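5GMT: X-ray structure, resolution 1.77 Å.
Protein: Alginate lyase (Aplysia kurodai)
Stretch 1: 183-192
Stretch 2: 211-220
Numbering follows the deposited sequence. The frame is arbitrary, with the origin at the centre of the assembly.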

# COMPACT_ATOMS: atom_id res chain seq x y z
N LYS A 183 -9.26 -11.22 -6.33
CA LYS A 183 -10.62 -10.79 -6.01
C LYS A 183 -10.90 -9.40 -6.56
O LYS A 183 -12.05 -9.00 -6.70
CB LYS A 183 -10.85 -10.82 -4.50
CG LYS A 183 -10.83 -12.25 -3.97
CD LYS A 183 -11.67 -12.40 -2.72
CE LYS A 183 -11.66 -13.84 -2.22
NZ LYS A 183 -12.18 -14.81 -3.23
N PHE A 184 -9.84 -8.66 -6.86
CA PHE A 184 -9.95 -7.43 -7.63
C PHE A 184 -8.80 -7.43 -8.62
O PHE A 184 -7.85 -8.19 -8.46
CB PHE A 184 -9.94 -6.18 -6.74
CG PHE A 184 -8.85 -6.17 -5.70
CD1 PHE A 184 -9.04 -6.78 -4.47
CD2 PHE A 184 -7.64 -5.54 -5.94
CE1 PHE A 184 -8.05 -6.78 -3.50
CE2 PHE A 184 -6.64 -5.52 -4.98
CZ PHE A 184 -6.84 -6.15 -3.76
N ARG A 185 -8.88 -6.60 -9.65
CA ARG A 185 -7.87 -6.63 -10.70
C ARG A 185 -7.64 -5.23 -11.22
O ARG A 185 -8.55 -4.41 -11.27
CB ARG A 185 -8.30 -7.57 -11.84
CG ARG A 185 -7.27 -7.66 -12.99
CD ARG A 185 -7.65 -8.68 -14.08
NE ARG A 185 -7.19 -10.04 -13.76
CZ ARG A 185 -7.12 -11.04 -14.63
NH1 ARG A 185 -7.46 -10.86 -15.90
NH2 ARG A 185 -6.69 -12.23 -14.23
N PHE A 186 -6.39 -4.97 -11.60
CA PHE A 186 -6.00 -3.69 -12.16
C PHE A 186 -5.94 -3.78 -13.67
O PHE A 186 -5.53 -4.81 -14.22
CB PHE A 186 -4.65 -3.27 -11.59
CG PHE A 186 -4.64 -3.19 -10.09
CD1 PHE A 186 -5.37 -2.21 -9.43
CD2 PHE A 186 -3.92 -4.10 -9.34
CE1 PHE A 186 -5.37 -2.13 -8.04
CE2 PHE A 186 -3.92 -4.03 -7.96
CZ PHE A 186 -4.65 -3.05 -7.31
N MET A 187 -6.36 -2.71 -14.34
CA MET A 187 -6.41 -2.67 -15.79
C MET A 187 -5.43 -1.67 -16.37
O MET A 187 -5.33 -0.55 -15.89
CB MET A 187 -7.82 -2.33 -16.27
CG MET A 187 -8.89 -3.26 -15.72
SD MET A 187 -10.51 -2.89 -16.41
CE MET A 187 -10.28 -3.40 -18.11
N ASN A 188 -4.70 -2.09 -17.40
CA ASN A 188 -3.80 -1.19 -18.11
C ASN A 188 -4.53 0.03 -18.68
O ASN A 188 -5.68 -0.05 -19.10
CB ASN A 188 -3.11 -1.96 -19.24
CG ASN A 188 -2.01 -1.15 -19.90
OD1 ASN A 188 -1.48 -0.21 -19.32
ND2 ASN A 188 -1.66 -1.53 -21.13
N ASN A 189 -3.84 1.17 -18.65
CA ASN A 189 -4.29 2.42 -19.26
C ASN A 189 -5.62 2.93 -18.73
O ASN A 189 -6.43 3.50 -19.48
CB ASN A 189 -4.35 2.25 -20.79
CG ASN A 189 -2.99 1.92 -21.39
OD1 ASN A 189 -1.97 2.47 -20.96
ND2 ASN A 189 -2.96 0.99 -22.34
N LYS A 190 -5.83 2.75 -17.43
CA LYS A 190 -7.04 3.24 -16.78
C LYS A 190 -6.73 3.82 -15.41
O LYS A 190 -5.79 3.39 -14.75
CB LYS A 190 -8.06 2.12 -16.62
CG LYS A 190 -8.84 1.79 -17.88
CD LYS A 190 -9.97 0.82 -17.52
CE LYS A 190 -10.96 0.66 -18.67
NZ LYS A 190 -11.67 1.94 -18.96
N TRP A 191 -7.55 4.77 -14.97
CA TRP A 191 -7.56 5.22 -13.59
C TRP A 191 -8.28 4.19 -12.75
O TRP A 191 -9.25 3.57 -13.21
CB TRP A 191 -8.25 6.57 -13.44
CG TRP A 191 -7.40 7.75 -13.80
CD1 TRP A 191 -7.51 8.54 -14.91
CD2 TRP A 191 -6.32 8.28 -13.03
NE1 TRP A 191 -6.56 9.53 -14.87
CE2 TRP A 191 -5.82 9.40 -13.73
CE3 TRP A 191 -5.73 7.92 -11.81
CZ2 TRP A 191 -4.75 10.16 -13.26
CZ3 TRP A 191 -4.66 8.67 -11.34
CH2 TRP A 191 -4.18 9.78 -12.06
N HIS A 192 -7.83 4.02 -11.51
CA HIS A 192 -8.52 3.19 -10.53
C HIS A 192 -8.69 3.97 -9.25
O HIS A 192 -7.75 4.63 -8.80
CB HIS A 192 -7.73 1.91 -10.22
CG HIS A 192 -7.42 1.09 -11.43
ND1 HIS A 192 -6.53 1.51 -12.40
CD2 HIS A 192 -7.88 -0.11 -11.84
CE1 HIS A 192 -6.46 0.60 -13.35
NE2 HIS A 192 -7.27 -0.40 -13.04
N LYS A 211 -10.73 -4.14 4.41
CA LYS A 211 -11.63 -4.16 3.26
C LYS A 211 -11.02 -3.29 2.17
O LYS A 211 -10.76 -2.10 2.39
CB LYS A 211 -13.02 -3.65 3.64
CG LYS A 211 -14.01 -3.62 2.47
CD LYS A 211 -15.35 -2.99 2.84
CE LYS A 211 -16.29 -3.01 1.64
NZ LYS A 211 -17.61 -2.38 1.93
N ILE A 212 -10.77 -3.89 1.02
CA ILE A 212 -10.22 -3.17 -0.11
C ILE A 212 -11.25 -3.11 -1.22
O ILE A 212 -11.83 -4.13 -1.59
CB ILE A 212 -8.94 -3.85 -0.62
CG1 ILE A 212 -7.82 -3.75 0.44
CG2 ILE A 212 -8.51 -3.25 -1.96
CD1 ILE A 212 -6.59 -4.55 0.07
N CYS A 213 -11.49 -1.91 -1.75
CA CYS A 213 -12.36 -1.77 -2.91
C CYS A 213 -11.55 -1.12 -4.01
O CYS A 213 -10.80 -0.18 -3.77
CB CYS A 213 -13.60 -0.94 -2.59
SG CYS A 213 -14.71 -1.71 -1.41
N VAL A 214 -11.69 -1.63 -5.23
CA VAL A 214 -10.99 -1.06 -6.37
C VAL A 214 -12.01 -0.83 -7.48
O VAL A 214 -12.83 -1.71 -7.74
CB VAL A 214 -9.85 -1.98 -6.87
CG1 VAL A 214 -9.23 -1.44 -8.16
CG2 VAL A 214 -8.78 -2.17 -5.79
N GLN A 215 -11.96 0.33 -8.11
CA GLN A 215 -12.84 0.59 -9.24
C GLN A 215 -12.07 1.22 -10.38
O GLN A 215 -11.59 2.35 -10.26
CB GLN A 215 -14.02 1.48 -8.84
CG GLN A 215 -14.99 1.71 -9.98
CD GLN A 215 -16.30 2.30 -9.53
OE1 GLN A 215 -16.35 3.07 -8.57
NE2 GLN A 215 -17.39 1.92 -10.20
N ALA A 216 -11.93 0.47 -11.46
CA ALA A 216 -11.37 1.00 -12.69
C ALA A 216 -12.42 1.87 -13.36
O ALA A 216 -13.62 1.58 -13.27
CB ALA A 216 -10.93 -0.11 -13.59
N GLU A 217 -12.01 2.97 -13.99
CA GLU A 217 -13.00 3.88 -14.53
C GLU A 217 -13.81 3.15 -15.60
O GLU A 217 -13.27 2.39 -16.40
CB GLU A 217 -12.36 5.15 -15.08
CG GLU A 217 -11.28 4.93 -16.10
CD GLU A 217 -10.64 6.23 -16.54
OE1 GLU A 217 -9.40 6.23 -16.72
OE2 GLU A 217 -11.36 7.24 -16.70
N GLY A 218 -15.13 3.32 -15.54
CA GLY A 218 -16.02 2.64 -16.46
C GLY A 218 -16.53 1.30 -16.00
O GLY A 218 -17.44 0.74 -16.60
N HIS A 219 -15.97 0.78 -14.91
CA HIS A 219 -16.29 -0.59 -14.50
C HIS A 219 -16.85 -0.64 -13.09
O HIS A 219 -16.78 0.33 -12.34
CB HIS A 219 -15.05 -1.48 -14.60
CG HIS A 219 -14.61 -1.74 -16.01
ND1 HIS A 219 -14.89 -2.92 -16.67
CD2 HIS A 219 -13.97 -0.95 -16.90
CE1 HIS A 219 -14.41 -2.85 -17.90
NE2 HIS A 219 -13.85 -1.67 -18.07
N SER A 220 -17.44 -1.78 -12.76
CA SER A 220 -18.01 -1.97 -11.44
C SER A 220 -16.91 -2.08 -10.39
O SER A 220 -15.83 -2.60 -10.65
CB SER A 220 -18.89 -3.22 -11.40
OG SER A 220 -20.11 -2.99 -12.09

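The two stretches meet along the edge of an antiparallel pairing, burying 594 Å² in total. The pairing is anchored by His192 and Ala216, a non-hydrogen-bonded bridge with CA atoms 4.2 Å apart, and the backbones approach closely enough for two CA-H...O contacts, His192 CA to Gln215 O (3.2 Å) and Ala216 CA to Trp191 O (3.4 Å). The same Trp191 O accepts a hydrogen bond from Glu217 N (2.9 Å).

Glu217 answers this bond with its side chain. Its CA-to-CB bond points sideways, but chi1 in p (55°) followed by a t chi2 brings the carboxylate back to the first stretch, where OE1 accepts a nearly linear hydrogen bond from Trp191 N (2.9 Å, 172°). The backbone N and O of Trp191 are thus both bound by one residue. OE1 also lies at the edge of the indole, 3.5 Å from Trp191 CD1, while the far end of that side chain leads away from the second stretch.

Lys190 points toward the second stretch and runs nearly extended through chi2 and chi3 (both t), its CD passing 4.2 Å from Ala216 CB. A final m turn at chi4 (-65°) sets NZ 3.1 Å from Glu217 O, to which it donates a hydrogen bond. This carbonyl lies within the type II turn from Ala216 to His219, which is closed by His219 N bonding to Ala216 O (3.0 Å) and braced by Gln215 NE2, which donates to His219 O (2.7 Å). Gly218 has phi/psi of 91/-10, where a CB would be jammed against the preceding carbonyl oxygen.

The turn presents the His219 ring (chi1 m) to Met187. With chi1 m, chi2 t and chi3 p, Met187 places SD over one face of the imidazole, 4.0 Å from the His219 ring centroid and 13° off its normal; SD is also 4.0 Å from Ala216 CB. The Met187 backbone is held in turn by His192, whose NE2 accepts a straight hydrogen bond from Met187 N (2.8 Å, 174°), while its ND1 is hydrogen-bonded elsewhere in the structure. With the imidazole of His192 (chi1 m) in this position, its CD2 is 3.5 Å from Ala216 CB, and Val214 CG1 lies at the ring's edge, 4.1 Å from CD2.

Val214, with chi1 at 174° (t), packs against two aromatic rings: its CG1 and CG2 lie 3.9 and 4.1 Å from Phe186 CE1, and its CG2 also lies 3.6 Å from Phe184 CD2. Phe184, with chi1 in p (47°), points toward the strand and offers one face to Ile212, whose CG2 sits 4.1 Å from the Phe184 ring centroid in a CH-pi contact.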